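Side-chain contacts in protein RMD9, mitochondrial (Saccharomyces cerevisiae S288C, PDB 7A9X), which binds a dodecameric sequence element in the 3'-UTRs of yeast mitochondrial mRNAs and takes part in the processing or stability of those messages: residues A[418-423]-A[440-445]; A[455-460]-A[486-491]. All coordinates share one frame; numbering follows the deposited sequence.

Contact 1. Residues A[418-423]-A[440-445]; sequences SIIDFI and RILLKS. With nucleotides of chain B.
CG1 of I420 stands anti to the carbonyl carbon (chi1 -55°) and CD1 continues the line away from the backbone, carrying this branch across to S445, while CG2 lies beside S445 CB and also touches L442. The two helices, 417-429 and 436-445, are neighbours in the pentatricopeptide repeat (PPR) solenoid and are probably parts of repeats PPR7 and PPR8. I420 CD1 lies 3.7 Å from S445 CB, and I420 CG2 makes a looser apolar contact with L442 CD2 at 4.2 Å. A branched isoleucine suits this place because it fills the space facing both residues. A serine suits the other side because its short side chain lets the helices come close, with I420 and S445 CA atoms 7.1 Å apart. Its buried hydroxyl is satisfied within its own helix: S445 OG bonds to I441 O at 2.8 Å, coming from above the carbonyl plane, and S445 N bonds to the same oxygen.

R440, I441 and K444 of helix 436-445 meet nucleotide U11 of chain B. The extended R440 chain brings NH1 to the uracil O2, a hydrogen bond of 2.8 Å with an N-H...O angle of 155°, so the base meets the guanidinium at its edge. Salt bridges from R440 NE to D480 and from R440 NH1 to D134 help fix the turn of this flat group. A methionine here would remove the guanidinium, and uracil O2 would probably lose this donor, and D480 and D134 their salt bridges to this side chain. An arginine thus joins one base to two carboxylates, whereas the neighbouring isoleucine offers hydrocarbon to the sugar. K444 passes the ribose with CE 3.9 Å from U11 O3', and I441 CG1 packs against U11 O4' at 3.4 Å.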
loop_
_atom_site.group_PDB
_atom_site.type_symbol
_atom_site.label_atom_id
_atom_site.label_comp_id
_atom_site.label_asym_id
_atom_site.label_seq_id
_atom_site.Cartn_x
_atom_site.Cartn_y
_atom_site.Cartn_z
ATOM N N SER A 418 0.988 -24.592 19.859
ATOM C CA SER A 418 2.391 -24.897 19.596
ATOM C C SER A 418 2.997 -23.920 18.596
ATOM O O SER A 418 4.152 -23.507 18.745
ATOM C CB SER A 418 2.523 -26.327 19.077
ATOM O OG SER A 418 1.892 -26.455 17.813
ATOM N N ILE A 419 2.237 -23.542 17.565
ATOM C CA ILE A 419 2.769 -22.623 16.568
ATOM C C ILE A 419 2.907 -21.215 17.135
ATOM O O ILE A 419 3.753 -20.440 16.673
ATOM C CB ILE A 419 1.890 -22.644 15.301
ATOM C CG1 ILE A 419 2.658 -22.067 14.110
ATOM C CG2 ILE A 419 0.580 -21.896 15.524
ATOM C CD1 ILE A 419 3.872 -22.881 13.725
ATOM N N ILE A 420 2.109 -20.869 18.147
ATOM C CA ILE A 420 2.238 -19.563 18.783
ATOM C C ILE A 420 3.526 -19.497 19.594
ATOM O O ILE A 420 4.300 -18.536 19.489
ATOM C CB ILE A 420 1.005 -19.269 19.657
ATOM C CG1 ILE A 420 -0.274 -19.394 18.830
ATOM C CG2 ILE A 420 1.106 -17.887 20.287
ATOM C CD1 ILE A 420 -1.543 -19.180 19.635
ATOM N N ASP A 421 3.776 -20.520 20.416
ATOM C CA ASP A 421 5.010 -20.575 21.188
ATOM C C ASP A 421 6.230 -20.754 20.296
ATOM O O ASP A 421 7.326 -20.318 20.666
ATOM C CB ASP A 421 4.935 -21.706 22.217
ATOM C CG ASP A 421 3.766 -21.553 23.171
ATOM O OD1 ASP A 421 3.389 -20.404 23.473
ATOM O OD2 ASP A 421 3.218 -22.582 23.611
ATOM N N PHE A 422 6.064 -21.382 19.131
ATOM C CA PHE A 422 7.180 -21.541 18.208
ATOM C C PHE A 422 7.611 -20.195 17.636
ATOM O O PHE A 422 8.807 -19.883 17.597
ATOM C CB PHE A 422 6.796 -22.518 17.095
ATOM C CG PHE A 422 7.840 -22.667 16.022
ATOM C CD1 PHE A 422 8.983 -23.423 16.241
ATOM C CD2 PHE A 422 7.671 -22.058 14.788
ATOM C CE1 PHE A 422 9.945 -23.563 15.249
ATOM C CE2 PHE A 422 8.624 -22.194 13.790
ATOM C CZ PHE A 422 9.763 -22.945 14.018
ATOM N N ILE A 423 6.649 -19.376 17.199
ATOM C CA ILE A 423 6.986 -18.070 16.642
ATOM C C ILE A 423 7.522 -17.146 17.728
ATOM O O ILE A 423 8.502 -16.421 17.515
ATOM C CB ILE A 423 5.765 -17.451 15.937
ATOM C CG1 ILE A 423 5.289 -18.352 14.800
ATOM C CG2 ILE A 423 6.109 -16.066 15.395
ATOM C CD1 ILE A 423 6.372 -18.684 13.818
ATOM N N ARG A 440 1.229 -7.199 19.753
ATOM C CA ARG A 440 -0.194 -7.132 19.439
ATOM C C ARG A 440 -0.697 -8.458 18.882
ATOM O O ARG A 440 -1.756 -8.946 19.289
ATOM C CB ARG A 440 -0.465 -5.999 18.447
ATOM C CG ARG A 440 -0.452 -4.613 19.063
ATOM C CD ARG A 440 -0.564 -3.533 18.003
ATOM N NE ARG A 440 -0.623 -2.202 18.596
ATOM C CZ ARG A 440 -0.568 -1.070 17.901
ATOM N NH1 ARG A 440 -0.448 -1.105 16.579
ATOM N NH2 ARG A 440 -0.629 0.096 18.529
ATOM N N ILE A 441 0.054 -9.056 17.955
ATOM C CA ILE A 441 -0.384 -10.300 17.330
ATOM C C ILE A 441 -0.333 -11.450 18.326
ATOM O O ILE A 441 -1.212 -12.320 18.335
ATOM C CB ILE A 441 0.467 -10.595 16.081
ATOM C CG1 ILE A 441 0.326 -9.458 15.066
ATOM C CG2 ILE A 441 0.052 -11.917 15.456
ATOM C CD1 ILE A 441 1.354 -9.500 13.966
ATOM N N LEU A 442 0.694 -11.476 19.181
ATOM C CA LEU A 442 0.794 -12.529 20.188
ATOM C C LEU A 442 -0.407 -12.512 21.124
ATOM O O LEU A 442 -0.904 -13.570 21.528
ATOM C CB LEU A 442 2.098 -12.381 20.973
ATOM C CG LEU A 442 3.370 -12.841 20.256
ATOM C CD1 LEU A 442 4.608 -12.330 20.973
ATOM C CD2 LEU A 442 3.405 -14.357 20.164
ATOM N N LEU A 443 -0.894 -11.321 21.477
ATOM C CA LEU A 443 -2.128 -11.239 22.253
ATOM C C LEU A 443 -3.326 -11.679 21.421
ATOM O O LEU A 443 -4.170 -12.448 21.897
ATOM C CB LEU A 443 -2.333 -9.818 22.775
ATOM C CG LEU A 443 -3.639 -9.561 23.533
ATOM C CD1 LEU A 443 -3.741 -10.460 24.756
ATOM C CD2 LEU A 443 -3.758 -8.098 23.931
ATOM N N LYS A 444 -3.413 -11.205 20.175
ATOM C CA LYS A 444 -4.522 -11.580 19.304
ATOM C C LYS A 444 -4.581 -13.085 19.083
ATOM O O LYS A 444 -5.673 -13.654 18.961
ATOM C CB LYS A 444 -4.396 -10.852 17.963
ATOM C CG LYS A 444 -5.564 -11.056 17.006
ATOM C CD LYS A 444 -5.231 -10.523 15.617
ATOM C CE LYS A 444 -6.476 -10.369 14.755
ATOM N NZ LYS A 444 -7.278 -11.617 14.659
ATOM N N SER A 445 -3.419 -13.747 19.040
ATOM C CA SER A 445 -3.374 -15.174 18.737
ATOM C C SER A 445 -4.111 -16.008 19.778
ATOM O O SER A 445 -4.590 -17.102 19.462
ATOM C CB SER A 445 -1.921 -15.637 18.623
ATOM O OG SER A 445 -1.254 -14.965 17.566
ATOM P P U B 11 -2.680 -8.154 9.377
ATOM O OP1 U B 11 -3.632 -9.296 9.322
ATOM O OP2 U B 11 -2.863 -7.011 8.448
ATOM O "O5'" U B 11 -2.668 -7.584 10.866
ATOM C "C5'" U B 11 -2.554 -8.452 11.982
ATOM C "C4'" U B 11 -2.396 -7.680 13.266
ATOM O "O4'" U B 11 -1.108 -7.008 13.282
ATOM C "C3'" U B 11 -3.395 -6.559 13.500
ATOM O "O3'" U B 11 -4.645 -7.017 13.981
ATOM C "C2'" U B 11 -2.654 -5.655 14.475
ATOM O "O2'" U B 11 -2.693 -6.191 15.789
ATOM C "C1'" U B 11 -1.221 -5.770 13.954
ATOM N N1 U B 11 -0.892 -4.688 13.001
ATOM C C2 U B 11 -0.640 -3.426 13.507
ATOM O O2 U B 11 -0.675 -3.162 14.698
ATOM N N3 U B 11 -0.337 -2.478 12.561
ATOM C C4 U B 11 -0.267 -2.662 11.195
ATOM O O4 U B 11 0.014 -1.709 10.467
ATOM C C5 U B 11 -0.543 -3.994 10.753
ATOM C C6 U B 11 -0.838 -4.937 11.650
#

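Contact 2. Residues A[455-460]-A[486-491]; sequences EEILDR and DATVVW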
loop_
_atom_site.group_PDB
_atom_site.type_symbol
_atom_site.label_atom_id
_atom_site.label_comp_id
_atom_site.label_asym_id
_atom_site.label_seq_id
_atom_site.Cartn_x
_atom_site.Cartn_y
_atom_site.Cartn_z
ATOM N N GLU A 455 -4.742 -15.930 32.806
ATOM C CA GLU A 455 -3.416 -15.506 33.240
ATOM C C GLU A 455 -2.525 -15.191 32.044
ATOM O O GLU A 455 -1.845 -14.160 32.019
ATOM C CB GLU A 455 -2.778 -16.588 34.111
ATOM C CG GLU A 455 -3.701 -17.149 35.174
ATOM C CD GLU A 455 -3.062 -18.276 35.957
ATOM O OE1 GLU A 455 -1.820 -18.397 35.917
ATOM O OE2 GLU A 455 -3.801 -19.043 36.610
ATOM N N GLU A 456 -2.515 -16.075 31.041
ATOM C CA GLU A 456 -1.702 -15.830 29.856
ATOM C C GLU A 456 -2.213 -14.631 29.068
ATOM O O GLU A 456 -1.414 -13.888 28.485
ATOM C CB GLU A 456 -1.670 -17.074 28.969
ATOM C CG GLU A 456 -0.726 -16.956 27.787
ATOM C CD GLU A 456 -0.677 -18.221 26.955
ATOM O OE1 GLU A 456 -0.159 -18.166 25.820
ATOM O OE2 GLU A 456 -1.157 -19.268 27.438
ATOM N N ILE A 457 -3.531 -14.425 29.042
ATOM C CA ILE A 457 -4.089 -13.252 28.375
ATOM C C ILE A 457 -3.609 -11.979 29.060
ATOM O O ILE A 457 -3.258 -10.994 28.398
ATOM C CB ILE A 457 -5.626 -13.337 28.343
ATOM C CG1 ILE A 457 -6.071 -14.595 27.591
ATOM C CG2 ILE A 457 -6.218 -12.097 27.698
ATOM C CD1 ILE A 457 -7.570 -14.727 27.451
ATOM N N LEU A 458 -3.577 -11.984 30.394
ATOM C CA LEU A 458 -3.045 -10.841 31.129
ATOM C C LEU A 458 -1.558 -10.653 30.863
ATOM O O LEU A 458 -1.094 -9.521 30.684
ATOM C CB LEU A 458 -3.301 -11.015 32.627
ATOM C CG LEU A 458 -4.688 -10.641 33.149
ATOM C CD1 LEU A 458 -4.868 -11.130 34.578
ATOM C CD2 LEU A 458 -4.889 -9.137 33.068
ATOM N N ASP A 459 -0.795 -11.749 30.826
ATOM C CA ASP A 459 0.649 -11.645 30.636
ATOM C C ASP A 459 0.986 -11.031 29.283
ATOM O O ASP A 459 1.834 -10.136 29.187
ATOM C CB ASP A 459 1.299 -13.022 30.779
ATOM C CG ASP A 459 1.170 -13.585 32.180
ATOM O OD1 ASP A 459 1.192 -12.793 33.147
ATOM O OD2 ASP A 459 1.039 -14.819 32.314
ATOM N N ARG A 460 0.332 -11.503 28.220
ATOM C CA ARG A 460 0.599 -10.953 26.899
ATOM C C ARG A 460 0.039 -9.545 26.746
ATOM O O ARG A 460 0.535 -8.780 25.910
ATOM C CB ARG A 460 0.037 -11.881 25.820
ATOM C CG ARG A 460 0.695 -13.254 25.805
ATOM C CD ARG A 460 0.390 -14.021 24.526
ATOM N NE ARG A 460 0.936 -15.374 24.571
ATOM C CZ ARG A 460 2.177 -15.696 24.216
ATOM N NH1 ARG A 460 3.013 -14.761 23.785
ATOM N NH2 ARG A 460 2.583 -16.956 24.294
ATOM N N ASP A 486 -10.181 -9.296 20.482
ATOM C CA ASP A 486 -10.133 -10.520 19.692
ATOM C C ASP A 486 -9.751 -11.737 20.522
ATOM O O ASP A 486 -10.126 -12.860 20.166
ATOM C CB ASP A 486 -9.157 -10.355 18.525
ATOM C CG ASP A 486 -9.740 -9.532 17.396
ATOM O OD1 ASP A 486 -10.947 -9.212 17.462
ATOM O OD2 ASP A 486 -8.999 -9.206 16.447
ATOM N N ALA A 487 -9.028 -11.545 21.621
ATOM C CA ALA A 487 -8.620 -12.645 22.481
ATOM C C ALA A 487 -9.655 -12.988 23.544
ATOM O O ALA A 487 -9.463 -13.959 24.283
ATOM C CB ALA A 487 -7.282 -12.322 23.153
ATOM N N THR A 488 -10.740 -12.221 23.644
ATOM C CA THR A 488 -11.746 -12.473 24.668
ATOM C C THR A 488 -13.146 -12.545 24.063
ATOM O O THR A 488 -13.730 -13.628 23.959
ATOM C CB THR A 488 -11.689 -11.389 25.750
ATOM O OG1 THR A 488 -11.938 -10.107 25.161
ATOM C CG2 THR A 488 -10.321 -11.368 26.432
ATOM N N VAL A 489 -13.678 -11.391 23.652
ATOM C CA VAL A 489 -15.068 -11.304 23.208
ATOM C C VAL A 489 -15.298 -12.159 21.968
ATOM O O VAL A 489 -16.280 -12.907 21.884
ATOM C CB VAL A 489 -15.449 -9.835 22.949
ATOM C CG1 VAL A 489 -16.909 -9.722 22.518
ATOM C CG2 VAL A 489 -15.180 -9.002 24.184
ATOM N N VAL A 490 -14.404 -12.051 20.983
ATOM C CA VAL A 490 -14.581 -12.788 19.734
ATOM C C VAL A 490 -14.499 -14.287 19.984
ATOM O O VAL A 490 -15.278 -15.068 19.424
ATOM C CB VAL A 490 -13.549 -12.321 18.691
ATOM C CG1 VAL A 490 -13.797 -12.999 17.357
ATOM C CG2 VAL A 490 -13.609 -10.812 18.539
ATOM N N TRP A 491 -13.564 -14.714 20.838
ATOM C CA TRP A 491 -13.474 -16.128 21.188
ATOM C C TRP A 491 -14.736 -16.600 21.899
ATOM O O TRP A 491 -15.252 -17.683 21.601
ATOM C CB TRP A 491 -12.238 -16.374 22.056
ATOM C CG TRP A 491 -12.086 -17.796 22.529
ATOM C CD1 TRP A 491 -11.394 -18.801 21.910
ATOM C CD2 TRP A 491 -12.636 -18.364 23.722
ATOM N NE1 TRP A 491 -11.484 -19.958 22.646
ATOM C CE2 TRP A 491 -12.241 -19.717 23.762
ATOM C CE3 TRP A 491 -13.428 -17.862 24.760
ATOM C CZ2 TRP A 491 -12.610 -20.572 24.800
ATOM C CZ3 TRP A 491 -13.791 -18.711 25.788
ATOM C CH2 TRP A 491 -13.383 -20.051 25.801
#
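I457 projects from helix 454-470 onto A487 and T488, the short link between helices 478-486 and 489-502. Helix 454-470 probably belongs to PPR8, the last of the eight pentatricopeptide repeats, so this contact joins the end of the repeat array to the helices that follow it. The packed part is small and buried. I457 CD1 touches the backbone oxygen A487 O at 3.8 Å, and I457 CG2 approaches T488 CG2 at 4.4 Å, more loosely. Alanine keeps the link slim where the isoleucine arrives, and L484 and R540 also pack on I457. The polar atoms here find partners outside the two segments: A487 O, which I457 CD1 touches, accepts a bond from R540 NH2, and T488 OG1 bonds to L484 O, which leaves the threonine methyl for I457.

Away from this buried patch, helix 454-470 turns charged residues outward. E455 and D459 are exposed, while E456 and R460, one helical turn apart and only partly exposed, pair with each other. R460 also bridges to D424 through NH1. In the E456 pair, R460 NE meets the anti lone pair of E456 OE1 at 3.2 Å, within the guanidinium plane.

How the contacts relate
Contact 1 closes before contact 2 opens along the chain, and their centres lie 11 Å apart on the same side of the protein's centre. Helices 436-445 and 454-470, one in each contact, are consecutive and probably both belong to PPR8; contact 1 joins that repeat to PPR7, contact 2 to the helices after the repeat array. They also touch directly: L443 O packs on A487 CB at 3.4 Å, L442 O lies 3.3 Å from R460 CD, and K444 NZ makes a long, weak ion pair with D486 OD2. Helix 436-445 is thus packed between its predecessor and the helices of contact 2 while it meets RNA through R440, I441 and K444, which places an RNA-binding helix within the continuous solenoid.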